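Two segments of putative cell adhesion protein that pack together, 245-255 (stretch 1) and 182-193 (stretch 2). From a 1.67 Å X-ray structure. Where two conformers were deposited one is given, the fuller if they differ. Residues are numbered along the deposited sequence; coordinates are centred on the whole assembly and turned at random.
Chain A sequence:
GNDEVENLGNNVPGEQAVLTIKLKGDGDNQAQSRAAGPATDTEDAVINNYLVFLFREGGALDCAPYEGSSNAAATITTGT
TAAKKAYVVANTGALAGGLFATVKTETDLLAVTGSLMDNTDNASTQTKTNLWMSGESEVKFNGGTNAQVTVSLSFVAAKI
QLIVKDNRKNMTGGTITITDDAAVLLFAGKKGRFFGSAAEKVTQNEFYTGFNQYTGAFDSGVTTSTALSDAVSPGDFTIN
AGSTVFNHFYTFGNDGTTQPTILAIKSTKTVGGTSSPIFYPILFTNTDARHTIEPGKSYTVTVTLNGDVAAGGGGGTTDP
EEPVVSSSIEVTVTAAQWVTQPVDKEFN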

# COMPACT_ATOMS: atom_id res chain seq x y z
N VAL A 245 0.08 18.26 3.86
CA VAL A 245 0.05 17.15 2.92
C VAL A 245 -1.04 17.42 1.86
O VAL A 245 -2.18 17.74 2.21
CB VAL A 245 -0.18 15.81 3.69
CG1 VAL A 245 -0.50 14.65 2.75
CG2 VAL A 245 1.00 15.48 4.60
N PHE A 246 -0.69 17.24 0.58
CA PHE A 246 -1.65 17.43 -0.50
C PHE A 246 -2.57 16.21 -0.66
O PHE A 246 -3.78 16.35 -0.85
CB PHE A 246 -0.93 17.71 -1.84
CG PHE A 246 -1.90 17.73 -3.01
CD1 PHE A 246 -2.82 18.77 -3.15
CD2 PHE A 246 -1.91 16.70 -3.94
CE1 PHE A 246 -3.73 18.79 -4.22
CE2 PHE A 246 -2.85 16.70 -4.99
CZ PHE A 246 -3.75 17.75 -5.12
N ASN A 247 -1.97 15.01 -0.68
CA ASN A 247 -2.74 13.77 -0.82
C ASN A 247 -1.91 12.59 -0.33
O ASN A 247 -0.73 12.75 0.01
CB ASN A 247 -3.19 13.57 -2.29
CG ASN A 247 -2.08 13.11 -3.25
OD1 ASN A 247 -0.89 13.41 -3.08
ND2 ASN A 247 -2.43 12.33 -4.25
N HIS A 248 -2.51 11.41 -0.38
CA HIS A 248 -1.79 10.19 -0.08
C HIS A 248 -2.35 9.08 -0.97
O HIS A 248 -3.49 9.18 -1.43
CB HIS A 248 -1.90 9.83 1.41
CG HIS A 248 -3.27 9.46 1.86
ND1 HIS A 248 -4.17 10.42 2.26
CD2 HIS A 248 -3.86 8.24 1.92
CE1 HIS A 248 -5.28 9.76 2.56
NE2 HIS A 248 -5.14 8.45 2.36
N PHE A 249 -1.54 8.05 -1.19
CA PHE A 249 -1.95 6.84 -1.92
C PHE A 249 -1.60 5.63 -1.09
O PHE A 249 -0.61 5.65 -0.36
CB PHE A 249 -1.23 6.74 -3.28
CG PHE A 249 -1.58 7.78 -4.31
CD1 PHE A 249 -2.85 7.82 -4.89
CD2 PHE A 249 -0.62 8.67 -4.77
CE1 PHE A 249 -3.16 8.77 -5.86
CE2 PHE A 249 -0.92 9.60 -5.77
CZ PHE A 249 -2.18 9.65 -6.31
N TYR A 250 -2.40 4.58 -1.21
CA TYR A 250 -2.06 3.28 -0.65
C TYR A 250 -1.54 2.44 -1.78
O TYR A 250 -2.11 2.49 -2.89
CB TYR A 250 -3.29 2.57 -0.02
CG TYR A 250 -3.92 3.40 1.06
CD1 TYR A 250 -3.25 3.67 2.25
CD2 TYR A 250 -5.19 3.94 0.89
CE1 TYR A 250 -3.82 4.47 3.24
CE2 TYR A 250 -5.80 4.70 1.89
CZ TYR A 250 -5.10 4.98 3.05
OH TYR A 250 -5.70 5.77 3.99
N THR A 251 -0.50 1.65 -1.54
CA THR A 251 0.02 0.81 -2.63
C THR A 251 0.60 -0.45 -2.03
O THR A 251 0.73 -0.54 -0.82
CB THR A 251 1.07 1.61 -3.46
OG1 THR A 251 1.38 0.86 -4.65
CG2 THR A 251 2.36 1.89 -2.69
N PHE A 252 0.97 -1.40 -2.86
CA PHE A 252 1.59 -2.59 -2.32
C PHE A 252 3.14 -2.58 -2.51
O PHE A 252 3.71 -1.75 -3.24
CB PHE A 252 0.98 -3.85 -2.93
CG PHE A 252 -0.45 -4.10 -2.50
CD1 PHE A 252 -0.87 -3.83 -1.19
CD2 PHE A 252 -1.37 -4.66 -3.39
CE1 PHE A 252 -2.20 -4.07 -0.80
CE2 PHE A 252 -2.70 -4.91 -2.98
CZ PHE A 252 -3.09 -4.63 -1.69
N GLY A 253 3.81 -3.52 -1.84
CA GLY A 253 5.26 -3.66 -1.87
C GLY A 253 5.82 -3.71 -3.27
O GLY A 253 5.20 -4.27 -4.16
N ASN A 254 6.94 -3.06 -3.50
CA ASN A 254 7.55 -3.05 -4.82
C ASN A 254 9.04 -2.75 -4.68
O ASN A 254 9.39 -1.59 -4.50
CB ASN A 254 6.88 -2.04 -5.79
CG ASN A 254 7.41 -2.13 -7.20
OD1 ASN A 254 8.16 -3.06 -7.59
ND2 ASN A 254 7.09 -1.15 -8.01
N ASP A 255 9.90 -3.76 -4.87
CA ASP A 255 11.37 -3.60 -4.79
C ASP A 255 11.94 -2.96 -6.05
O ASP A 255 13.14 -2.64 -6.13
CB ASP A 255 12.09 -4.94 -4.47
CG ASP A 255 11.82 -6.09 -5.44
OD1 ASP A 255 11.40 -5.82 -6.60
OD2 ASP A 255 12.11 -7.25 -5.08
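Stretch 2 (182-193) AAVLLFAGKKGR

Stretch 2 packs against stretch 1, first through a nearly parallel strand and then, after a break at Phe187, through a closer approach, a mainly apolar packing of side chains, and of the Phe252 ring on backbone, with no direct hydrogen bond across it and a single water joining the two backbones near Gly189. The strand at 182-186, which begins earlier in the chain, runs almost parallel to the strand through His248, Phe249 and Tyr250: their N-to-C directions differ by 16° (signed crossing angle -16°), and the axes approach no closer than 8.6 Å. That spacing is too wide for backbone pairing and leaves room for side chains between the two strands. The CA register agrees, with Asn247 CA to Ala183 CA at 7.9 Å and Phe249 CA to Leu185 CA at 7.5 Å.

Alternation along each strand selects the contact residues. Asn247, Phe249 and Thr251 direct their CA-to-CB bonds toward stretch 2, whereas that of Tyr250 points away; in stretch 2, Ala183 and Leu185 point toward stretch 1 and Val184 away. Ala183 CB meets the edge of the Phe246 ring, 3.7 Å from Phe246 CE2, and lies equally far from Asn247 ND2. Around the Phe249 ring, Ala183 O is at the edge, 3.4 Å from Phe249 CZ, Val184 C lies obliquely, 3.9 Å from Phe249 CE2, and Leu185 CB lies over one face, 4.1 Å from the ring centroid and 23° off the normal, a CH-pi contact. Leu185 also reaches onward, its CD2 3.8 Å from Thr251 CB.

At Phe187 the backbone leaves the extended region, with phi/psi of 60/55, and the chains then draw together: Thr251 CA to Ala188 CA is 5.7 Å, and Phe252 CA to Gly189 CA is 5.1 Å. Thr251 OG1 comes within 3.2 Å of Ala188 CB. Water 1 fills the polar gap here, accepting from Gly189 N at 3.0 Å and donating to Phe252 O at 2.6 Å; it also hydrogen-bonds Thr251 OG1 at 2.8 Å. Gly189 O, by contrast, is buried without a partner.

The lack of side chains at two glycines matters for the fit. An ideal CB on Gly189 would lie 2.9 Å from Gly253 O, and one on Gly192 would lie 2.5 Å from Phe252 CZ, both clashes. Gly192 CA instead sits over a face of the Phe252 ring, 3.5 Å from the centroid and 16° off the normal, a second CH-pi contact, while Lys190 O lies at the ring edge, 3.4 Å from Phe252 CD2. Together the two stretches bury 567 Å², counted over both sides.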

# COMPACT_ATOMS: atom_id res chain seq x y z
N ALA A 182 -2.30 16.90 -12.03
CA ALA A 182 -2.58 15.89 -11.02
C ALA A 182 -1.35 15.41 -10.28
O ALA A 182 -0.23 15.53 -10.77
CB ALA A 182 -3.23 14.68 -11.70
N ALA A 183 -1.57 14.87 -9.08
CA ALA A 183 -0.56 14.11 -8.36
C ALA A 183 -0.86 12.67 -8.74
O ALA A 183 -2.01 12.21 -8.61
CB ALA A 183 -0.68 14.32 -6.84
N VAL A 184 0.13 11.98 -9.31
CA VAL A 184 -0.11 10.63 -9.85
C VAL A 184 0.86 9.60 -9.25
O VAL A 184 1.97 9.93 -8.89
CB VAL A 184 -0.03 10.61 -11.41
CG1 VAL A 184 -1.11 11.48 -12.07
CG2 VAL A 184 1.37 10.98 -11.92
N LEU A 185 0.40 8.35 -9.16
CA LEU A 185 1.25 7.25 -8.74
C LEU A 185 1.41 6.38 -9.95
O LEU A 185 0.42 5.93 -10.51
CB LEU A 185 0.70 6.47 -7.52
CG LEU A 185 1.73 5.55 -6.84
CD1 LEU A 185 2.89 6.38 -6.19
CD2 LEU A 185 1.04 4.67 -5.77
N LEU A 186 2.64 6.14 -10.35
CA LEU A 186 2.91 5.30 -11.52
C LEU A 186 3.46 3.99 -11.05
O LEU A 186 4.33 3.96 -10.16
CB LEU A 186 3.90 6.01 -12.50
CG LEU A 186 3.63 7.49 -12.83
CD1 LEU A 186 4.72 8.03 -13.82
CD2 LEU A 186 2.20 7.69 -13.39
N PHE A 187 2.96 2.87 -11.64
CA PHE A 187 3.49 1.53 -11.35
C PHE A 187 3.36 1.18 -9.89
O PHE A 187 4.33 0.75 -9.26
CB PHE A 187 4.95 1.37 -11.82
CG PHE A 187 5.09 1.84 -13.25
CD1 PHE A 187 4.36 1.24 -14.26
CD2 PHE A 187 5.85 2.96 -13.55
CE1 PHE A 187 4.42 1.74 -15.57
CE2 PHE A 187 5.91 3.46 -14.84
CZ PHE A 187 5.18 2.84 -15.85
N ALA A 188 2.13 1.27 -9.38
CA ALA A 188 1.78 0.74 -8.07
C ALA A 188 1.76 -0.78 -8.19
O ALA A 188 1.14 -1.28 -9.13
CB ALA A 188 0.38 1.23 -7.70
N GLY A 189 2.41 -1.51 -7.28
CA GLY A 189 2.40 -2.97 -7.34
C GLY A 189 0.98 -3.52 -7.25
O GLY A 189 0.20 -3.09 -6.39
N LYS A 190 0.62 -4.45 -8.16
CA LYS A 190 -0.75 -4.98 -8.18
C LYS A 190 -1.06 -5.97 -7.03
O LYS A 190 -2.16 -5.91 -6.48
CB LYS A 190 -1.00 -5.71 -9.52
CG LYS A 190 -2.30 -6.55 -9.55
CD LYS A 190 -2.65 -7.02 -10.95
CE LYS A 190 -3.97 -7.76 -10.97
NZ LYS A 190 -4.56 -7.75 -12.34
N LYS A 191 -0.10 -6.83 -6.68
CA LYS A 191 -0.29 -7.94 -5.75
C LYS A 191 -0.03 -7.62 -4.31
O LYS A 191 1.04 -7.14 -3.96
CB LYS A 191 0.61 -9.13 -6.13
CG LYS A 191 0.07 -9.98 -7.27
CD LYS A 191 0.74 -11.35 -7.28
CE LYS A 191 0.26 -12.22 -8.42
NZ LYS A 191 0.70 -13.63 -8.26
N GLY A 192 -1.01 -7.94 -3.47
CA GLY A 192 -0.92 -7.76 -2.03
C GLY A 192 -0.87 -9.13 -1.41
O GLY A 192 -1.87 -9.86 -1.43
N ARG A 193 0.31 -9.52 -0.90
CA ARG A 193 0.51 -10.79 -0.25
C ARG A 193 0.18 -10.66 1.21
O ARG A 193 0.73 -9.78 1.90
CB ARG A 193 1.97 -11.25 -0.41
CG ARG A 193 2.24 -12.08 -1.62
CD ARG A 193 1.62 -13.46 -1.51
NE ARG A 193 2.44 -14.45 -0.81
CZ ARG A 193 3.24 -15.32 -1.40
NH1 ARG A 193 3.39 -15.30 -2.72
NH2 ARG A 193 3.92 -16.20 -0.69
O HOH W 1 3.94 -0.00 -5.19